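PDB 4G75: phosphodiesterase from Pseudomonas aeruginosa, which probably kills rival bacteria as a colicin M-like bacteriocin, a magnesium-binding phosphodiesterase that degrades peptidoglycan precursors. Local coordinates for residues Y198-D203 with N209-I214; M159-E164 with S204-N209; E164-K169 with I277-A282. All coordinates share one frame; numbering follows the deposited sequence.

Contact 1: residues Y198-D203 with N209-I214. With MG (magnesium ion), chain B; EDO (1,2-ethanediol), chain G; EDO (1,2-ethanediol), chain D.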
# COMPACT_ATOMS: atom_id res chain seq x y z
N TYR A 198 -16.39 2.01 -5.98
CA TYR A 198 -15.93 3.16 -5.24
C TYR A 198 -14.47 3.42 -5.54
O TYR A 198 -13.63 2.53 -5.38
CB TYR A 198 -16.13 2.95 -3.74
CG TYR A 198 -16.06 4.22 -2.93
CD1 TYR A 198 -17.20 5.00 -2.73
CD2 TYR A 198 -14.87 4.65 -2.38
CE1 TYR A 198 -17.14 6.18 -1.99
CE2 TYR A 198 -14.80 5.83 -1.65
CZ TYR A 198 -15.93 6.59 -1.46
OH TYR A 198 -15.86 7.75 -0.72
N ALA A 199 -14.18 4.63 -5.99
CA ALA A 199 -12.81 5.01 -6.32
C ALA A 199 -12.14 5.47 -5.05
O ALA A 199 -12.36 6.60 -4.60
CB ALA A 199 -12.80 6.12 -7.36
N THR A 200 -11.32 4.61 -4.44
CA THR A 200 -10.74 4.96 -3.15
C THR A 200 -9.79 6.15 -3.23
O THR A 200 -9.59 6.85 -2.25
CB THR A 200 -10.05 3.75 -2.48
OG1 THR A 200 -8.92 3.34 -3.26
CG2 THR A 200 -11.02 2.58 -2.35
N ALA A 201 -9.22 6.39 -4.41
CA ALA A 201 -8.28 7.51 -4.58
C ALA A 201 -8.94 8.86 -4.34
O ALA A 201 -8.26 9.85 -4.06
CB ALA A 201 -7.64 7.47 -5.97
N LYS A 202 -10.27 8.92 -4.43
CA LYS A 202 -10.98 10.16 -4.12
C LYS A 202 -10.72 10.57 -2.67
O LYS A 202 -10.72 11.76 -2.35
CB LYS A 202 -12.48 10.01 -4.34
CG LYS A 202 -13.00 10.65 -5.63
CD LYS A 202 -13.28 9.61 -6.71
CE LYS A 202 -14.04 10.24 -7.88
NZ LYS A 202 -14.75 9.22 -8.71
N ASP A 203 -10.48 9.59 -1.81
CA ASP A 203 -10.39 9.81 -0.38
C ASP A 203 -9.00 9.61 0.19
O ASP A 203 -8.64 10.23 1.19
CB ASP A 203 -11.33 8.86 0.37
CG ASP A 203 -12.79 9.15 0.11
OD1 ASP A 203 -13.10 10.25 -0.37
OD2 ASP A 203 -13.63 8.27 0.41
N ASN A 209 -3.61 3.90 -4.45
CA ASN A 209 -2.37 3.39 -5.03
C ASN A 209 -2.16 1.93 -4.68
O ASN A 209 -1.17 1.32 -5.08
CB ASN A 209 -1.21 4.24 -4.51
CG ASN A 209 0.05 4.11 -5.36
OD1 ASN A 209 -0.00 3.95 -6.58
ND2 ASN A 209 1.18 4.21 -4.70
N THR A 210 -3.10 1.35 -3.92
CA THR A 210 -3.00 -0.05 -3.52
C THR A 210 -4.13 -0.89 -4.12
O THR A 210 -3.90 -1.79 -4.91
CB THR A 210 -3.00 -0.19 -1.98
OG1 THR A 210 -1.94 0.60 -1.42
CG2 THR A 210 -2.81 -1.65 -1.57
N VAL A 211 -5.36 -0.58 -3.71
CA VAL A 211 -6.54 -1.28 -4.21
C VAL A 211 -7.30 -0.52 -5.30
O VAL A 211 -8.03 -1.13 -6.06
CB VAL A 211 -7.53 -1.63 -3.08
CG1 VAL A 211 -6.89 -2.65 -2.14
CG2 VAL A 211 -7.94 -0.37 -2.32
N GLY A 212 -7.14 0.80 -5.36
CA GLY A 212 -7.82 1.60 -6.37
C GLY A 212 -9.34 1.52 -6.27
O GLY A 212 -9.91 1.80 -5.21
N GLU A 213 -9.99 1.17 -7.37
CA GLU A 213 -11.44 1.01 -7.33
C GLU A 213 -11.82 -0.32 -6.71
O GLU A 213 -11.31 -1.37 -7.11
CB GLU A 213 -12.05 1.11 -8.74
CG GLU A 213 -13.57 1.16 -8.71
CD GLU A 213 -14.21 0.97 -10.07
OE1 GLU A 213 -14.65 1.97 -10.67
OE2 GLU A 213 -14.28 -0.19 -10.54
N ILE A 214 -12.71 -0.29 -5.72
CA ILE A 214 -13.19 -1.51 -5.08
C ILE A 214 -14.70 -1.53 -5.19
O ILE A 214 -15.29 -0.55 -5.63
CB ILE A 214 -12.77 -1.57 -3.61
CG1 ILE A 214 -13.35 -0.38 -2.83
CG2 ILE A 214 -11.25 -1.58 -3.49
CD1 ILE A 214 -13.04 -0.41 -1.35
MG MG B . -9.16 -2.28 -7.62
C1 EDO G . -16.13 7.23 -6.52
O1 EDO G . -16.20 5.92 -7.07
C2 EDO G . -15.79 7.15 -5.04
O2 EDO G . -16.25 8.34 -4.40
C1 EDO D . -0.64 0.25 -9.30
O1 EDO D . -0.89 -1.15 -9.12
C2 EDO D . -0.50 0.93 -7.94
O2 EDO D . 0.64 0.41 -7.25
O HOH W 1 -10.18 -3.60 -9.55
O HOH W 2 -6.89 -2.85 -8.57
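Tyr-198, whose CB packs loosely on CG1 of Ile-214, carries the one aromatic ring here. An ethanediol, probably from the crystallisation liquor, lies over one face of it, with its C2 3.3 Å above the ring centre. At the edge, in the ring plane, is OD2 of Asp-203, to which Tyr-198 OH donates on the syn side over 2.6 Å. The same OD2 also accepts Lys-169 N, so two donors hold the carboxylate. The ring reaches Asp-203 because CG stands anti to the backbone N (chi1 -163°), leading its far end away from the neighbouring strand.

Beside the ring, the ends of strands 188-199 and 213-224 run antiparallel. Tyr-198 and Ile-214 form a hydrogen-bonded pair, with N of Tyr-198 2.8 Å from O of Ile-214 and the return bond from Ile-214 N to Tyr-198 O. Ala-199 and Glu-213 follow as the non-hydrogen-bonded pair, where CA of Glu-213 makes a C-H...O contact of 3.3 Å with O of Tyr-198. Past the strands, Thr-200 grips the carbonyl of Gly-212 twice. OG1 of Thr-200 donates to O of Gly-212 over 2.7 Å, only 18° from the carbonyl plane, whereas N of Thr-200 donates to it over 3.2 Å from well above the plane. The methyl CG2 of Thr-200 meets CD1 of Ile-214, the two side chains crossing at about a right angle.

Gly-212, at positive phi, sends its carbonyl to Thr-200, while those on either side of it, Val-211 O at 2.2 Å and Glu-213 O at 2.4 Å, bind the magnesium ion. Asp-241 and two waters complete the modelled site. The ion is thus held here by main-chain oxygens, and the two hydrogen bonds that Thr-200 gives to the Gly-212 carbonyl probably help fix the turn that presents them.

Contact 2: residues M159-E164 with S204-N209. With EDO (1,2-ethanediol), chain D.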
# COMPACT_ATOMS: atom_id res chain seq x y z
N MSE A 159 -3.81 -11.12 1.20
CA MSE A 159 -3.49 -10.08 2.17
C MSE A 159 -4.79 -9.41 2.59
O MSE A 159 -5.73 -9.34 1.80
CB MSE A 159 -2.55 -9.04 1.55
CG MSE A 159 -1.17 -9.59 1.22
SE MSE A 159 -0.11 -9.98 2.82
CE MSE A 159 0.21 -8.17 3.45
N ASN A 160 -4.84 -8.92 3.82
CA ASN A 160 -5.99 -8.17 4.30
C ASN A 160 -5.69 -6.67 4.39
O ASN A 160 -4.65 -6.28 4.91
CB ASN A 160 -6.42 -8.69 5.67
CG ASN A 160 -7.22 -9.98 5.58
OD1 ASN A 160 -7.09 -10.87 6.42
ND2 ASN A 160 -8.06 -10.09 4.57
N PHE A 161 -6.60 -5.85 3.87
CA PHE A 161 -6.57 -4.40 4.04
C PHE A 161 -7.83 -4.04 4.81
O PHE A 161 -8.90 -3.86 4.23
CB PHE A 161 -6.56 -3.71 2.66
CG PHE A 161 -6.00 -2.30 2.68
CD1 PHE A 161 -6.19 -1.46 3.77
CD2 PHE A 161 -5.32 -1.81 1.57
CE1 PHE A 161 -5.69 -0.17 3.78
CE2 PHE A 161 -4.82 -0.52 1.57
CZ PHE A 161 -5.00 0.30 2.67
N PRO A 162 -7.72 -3.97 6.15
CA PRO A 162 -8.93 -3.70 6.95
C PRO A 162 -9.66 -2.45 6.43
O PRO A 162 -9.02 -1.43 6.12
CB PRO A 162 -8.38 -3.49 8.36
CG PRO A 162 -7.08 -4.30 8.38
CD PRO A 162 -6.52 -4.14 6.99
N ILE A 163 -10.98 -2.52 6.34
CA ILE A 163 -11.74 -1.47 5.67
C ILE A 163 -11.53 -0.09 6.30
O ILE A 163 -11.48 0.91 5.59
CB ILE A 163 -13.25 -1.82 5.58
CG1 ILE A 163 -13.95 -0.93 4.55
CG2 ILE A 163 -13.91 -1.75 6.95
CD1 ILE A 163 -15.42 -1.33 4.27
N GLU A 164 -11.42 -0.04 7.62
CA GLU A 164 -11.24 1.23 8.31
C GLU A 164 -9.86 1.84 8.05
O GLU A 164 -9.66 3.04 8.27
CB GLU A 164 -11.49 1.08 9.83
CG GLU A 164 -10.45 0.25 10.58
CD GLU A 164 -10.72 -1.25 10.55
OE1 GLU A 164 -11.62 -1.71 9.80
OE2 GLU A 164 -10.03 -1.99 11.29
N SER A 204 -8.24 8.72 -0.42
CA SER A 204 -7.03 8.20 0.21
C SER A 204 -5.98 7.85 -0.84
O SER A 204 -6.21 6.96 -1.65
CB SER A 204 -7.39 6.93 1.00
OG SER A 204 -6.23 6.23 1.44
N TRP A 205 -4.85 8.55 -0.85
CA TRP A 205 -3.83 8.24 -1.85
C TRP A 205 -3.30 6.82 -1.66
O TRP A 205 -3.08 6.11 -2.64
CB TRP A 205 -2.68 9.28 -1.87
CG TRP A 205 -1.58 9.06 -0.86
CD1 TRP A 205 -1.46 9.65 0.36
CD2 TRP A 205 -0.44 8.21 -1.01
NE1 TRP A 205 -0.31 9.22 0.99
CE2 TRP A 205 0.33 8.33 0.17
CE3 TRP A 205 0.01 7.35 -2.02
CZ2 TRP A 205 1.52 7.62 0.36
CZ3 TRP A 205 1.19 6.65 -1.82
CH2 TRP A 205 1.93 6.79 -0.65
N VAL A 206 -3.15 6.40 -0.41
CA VAL A 206 -2.66 5.06 -0.11
C VAL A 206 -3.60 3.97 -0.65
O VAL A 206 -3.16 3.03 -1.34
CB VAL A 206 -2.41 4.86 1.42
CG1 VAL A 206 -2.07 3.42 1.74
CG2 VAL A 206 -1.31 5.80 1.91
N ALA A 207 -4.88 4.09 -0.36
CA ALA A 207 -5.83 3.10 -0.87
C ALA A 207 -5.86 3.16 -2.40
O ALA A 207 -5.87 2.12 -3.06
CB ALA A 207 -7.22 3.32 -0.30
N GLY A 208 -5.88 4.37 -2.94
CA GLY A 208 -5.93 4.54 -4.38
C GLY A 208 -4.76 3.90 -5.10
O GLY A 208 -4.90 3.41 -6.23
N ASN A 209 -3.61 3.90 -4.45
CA ASN A 209 -2.37 3.39 -5.03
C ASN A 209 -2.16 1.93 -4.68
O ASN A 209 -1.17 1.32 -5.08
CB ASN A 209 -1.21 4.24 -4.51
CG ASN A 209 0.05 4.11 -5.36
OD1 ASN A 209 -0.00 3.95 -6.58
ND2 ASN A 209 1.18 4.21 -4.70
C1 EDO D . -0.64 0.25 -9.30
O1 EDO D . -0.89 -1.15 -9.12
C2 EDO D . -0.50 0.93 -7.94
O2 EDO D . 0.64 0.41 -7.25
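Phe-161 brings its ring up to the short helix 205-208 and is the one residue of 159-164 that touches it. CZ of Phe-161 points at the methyl CG1 of Val-206, 4.4 Å away and close to the ring plane, so the meeting is edge-on. CE2 of Phe-161 lies 4.5 Å from CA of Ala-207, which sits obliquely to the ring. A chi1 near 180° (-158°) swings the ring across to the helix, whose backbone otherwise keeps well apart: the CA atoms of Phe-161 and Ala-207 are 9.0 Å from each other.

At these distances the packing is loose, and no hydrogen bond spans the gap. The tighter work is done within the helix itself. Ser-204 is its N-cap, and OG of Ser-204 accepts from Ala-207 N over 3.1 Å in a nearly straight bond (169°). Ser-204 OG is also hydrogen-bonded to O of Leu-166. Trp-205, on the partly exposed side, takes no part; its NE1 bonds to O of Gly-6, and a methyl of Val-206 lies over one face of its indole.

Phe-161 itself is buried, lying among Val-206, Thr-143 of helix 143-153, Ile-277 of strand 275-278 and magnesium-binding Val-211. The contact therefore joins the loop after strand 159-160 to the helical link between strands 188-199 and 213-224.

Contact 3: residues E164-K169 with I277-A282. With EDO (1,2-ethanediol), chain J.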
# COMPACT_ATOMS: atom_id res chain seq x y z
N GLU A 164 -11.42 -0.04 7.62
CA GLU A 164 -11.24 1.23 8.31
C GLU A 164 -9.86 1.84 8.05
O GLU A 164 -9.66 3.04 8.27
CB GLU A 164 -11.49 1.08 9.83
CG GLU A 164 -10.45 0.25 10.58
CD GLU A 164 -10.72 -1.25 10.55
OE1 GLU A 164 -11.62 -1.71 9.80
OE2 GLU A 164 -10.03 -1.99 11.29
N ARG A 165 -8.92 1.04 7.57
CA ARG A 165 -7.58 1.56 7.28
C ARG A 165 -7.45 2.09 5.86
O ARG A 165 -6.44 2.68 5.51
CB ARG A 165 -6.49 0.51 7.56
CG ARG A 165 -6.36 0.19 9.04
CD ARG A 165 -5.26 -0.82 9.36
NE ARG A 165 -5.08 -0.90 10.80
CZ ARG A 165 -4.15 -0.24 11.48
NH1 ARG A 165 -3.26 0.53 10.86
NH2 ARG A 165 -4.08 -0.38 12.79
N LEU A 166 -8.48 1.89 5.05
CA LEU A 166 -8.52 2.50 3.72
C LEU A 166 -8.55 4.01 3.81
O LEU A 166 -8.12 4.71 2.89
CB LEU A 166 -9.75 2.02 2.93
CG LEU A 166 -9.87 0.54 2.57
CD1 LEU A 166 -11.24 0.29 1.97
CD2 LEU A 166 -8.76 0.08 1.61
N ASN A 167 -9.06 4.53 4.93
CA ASN A 167 -9.28 5.96 5.09
C ASN A 167 -10.25 6.52 4.05
O ASN A 167 -10.06 7.62 3.52
CB ASN A 167 -7.96 6.73 5.04
CG ASN A 167 -8.02 8.05 5.77
OD1 ASN A 167 -8.81 8.20 6.71
ND2 ASN A 167 -7.20 9.00 5.36
N ILE A 168 -11.30 5.76 3.74
CA ILE A 168 -12.33 6.25 2.84
C ILE A 168 -13.47 6.88 3.64
O ILE A 168 -13.64 6.59 4.82
CB ILE A 168 -12.84 5.18 1.86
CG1 ILE A 168 -13.41 3.97 2.61
CG2 ILE A 168 -11.72 4.76 0.90
CD1 ILE A 168 -14.16 3.00 1.70
N LYS A 169 -14.24 7.74 2.98
CA LYS A 169 -15.33 8.47 3.61
C LYS A 169 -16.56 8.46 2.71
O LYS A 169 -16.99 9.51 2.23
CB LYS A 169 -14.91 9.92 3.86
CG LYS A 169 -13.63 10.09 4.67
CD LYS A 169 -13.90 9.88 6.15
CE LYS A 169 -12.75 10.41 7.01
NZ LYS A 169 -11.49 9.65 6.83
N ILE A 277 -6.79 -9.28 -2.29
CA ILE A 277 -6.74 -8.45 -1.10
C ILE A 277 -8.13 -8.47 -0.48
O ILE A 277 -9.09 -7.93 -1.04
CB ILE A 277 -6.26 -7.02 -1.40
CG1 ILE A 277 -4.79 -7.04 -1.82
CG2 ILE A 277 -6.44 -6.12 -0.17
CD1 ILE A 277 -4.24 -5.69 -2.26
N GLY A 278 -8.25 -9.11 0.67
CA GLY A 278 -9.48 -9.05 1.43
C GLY A 278 -9.57 -7.67 2.07
O GLY A 278 -8.56 -7.08 2.44
N ILE A 279 -10.79 -7.16 2.18
CA ILE A 279 -11.01 -5.85 2.77
C ILE A 279 -12.06 -6.04 3.86
O ILE A 279 -13.21 -5.66 3.69
CB ILE A 279 -11.48 -4.83 1.72
CG1 ILE A 279 -10.50 -4.81 0.54
CG2 ILE A 279 -11.61 -3.43 2.34
CD1 ILE A 279 -10.94 -3.92 -0.61
N PRO A 280 -11.65 -6.67 4.97
CA PRO A 280 -12.59 -7.12 6.00
C PRO A 280 -13.11 -6.00 6.87
O PRO A 280 -12.46 -4.95 7.02
CB PRO A 280 -11.74 -8.08 6.84
CG PRO A 280 -10.34 -7.63 6.65
CD PRO A 280 -10.26 -7.05 5.27
N GLY A 281 -14.28 -6.21 7.46
CA GLY A 281 -14.82 -5.29 8.44
C GLY A 281 -15.95 -4.46 7.89
O GLY A 281 -16.32 -4.58 6.72
N ALA A 282 -16.50 -3.60 8.74
CA ALA A 282 -17.61 -2.76 8.34
C ALA A 282 -17.43 -1.33 8.80
O ALA A 282 -16.84 -1.06 9.85
CB ALA A 282 -18.92 -3.33 8.89
C1 EDO J . -12.24 -6.07 11.37
O1 EDO J . -13.32 -5.19 11.70
C2 EDO J . -11.82 -5.80 9.93
O2 EDO J . -11.62 -4.40 9.75
O HOH W 3 -14.16 -1.40 10.74
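Leu-166 and Ile-279 form the apolar heart of this contact, meeting methyl to methyl: CD1 of Leu-166 lies 3.8 Å from CG2 of Ile-279. The two side chains cross at about a right angle, so each offers one branch rather than its whole length. In Ile-279 the CG1 branch takes the place beside the backbone N (chi1 -53°) and leaves CG2, on the far side from that N, to face the leucine. Both residues are buried, and both also touch Ile-214 of strand 213-224. Ile-279 packs on Ala-238 of strand 229-243 as well, and its side chain comes about 4 Å, between nearest atoms, from that of Asp-241, a magnesium ligand. Leu-166 reaches Phe-161 and lies about 4 Å, again between nearest side-chain atoms, from Val-211, another residue of the metal site.

Glu-164 supplies the polar, exposed end. The chain of Glu-164 is bent about its CB-CG bond (chi2 -85°), which carries the carboxylate over toward residues 280-282. There OE1 of Glu-164 stands 4.4 Å from O of Pro-280. A water donates to OE1 of Glu-164 over 2.7 Å and to O of Ala-282 over 2.8 Å, bridging the two segments. An ethanediol, probably from the crystallisation liquor, donates from its O2 to O of Pro-280 over 2.9 Å and has that same O2 2.7 Å from OE1 of Glu-164.

No direct hydrogen bond joins the two segments. Their cohesion is apolar on the inside, where Leu-166 and Ile-279 pack beside residues of the magnesium site, and solvent-mediated on the outside. There the Glu-164 carboxylate, if ionised, could only accept, as the carbonyls do; they would probably be disfavoured as direct neighbours, and the bridging water supplies a proton to the carboxylate and to the Ala-282 carbonyl.

All three contacts lie within the Colicin M family region and gather at one end of its mixed sheet, with centres about 8 Å (1 to 2), 11 Å (1 to 3) and 6 Å (2 to 3) apart. Contact 1 is nested along the chain inside the loop closed by contact 3, whereas contact 2 crosses both. Asn-209 is shared by contacts 1 and 2, and Glu-164 by contacts 2 and 3. Backbone bonds probably tie them further: Gly-212 N to Ala-207 O, and Phe-161 N to Gly-278 O, where strands 159-160 and 275-278 run parallel. Segments distant in sequence thus converge beside the magnesium site that contact 1 partly builds.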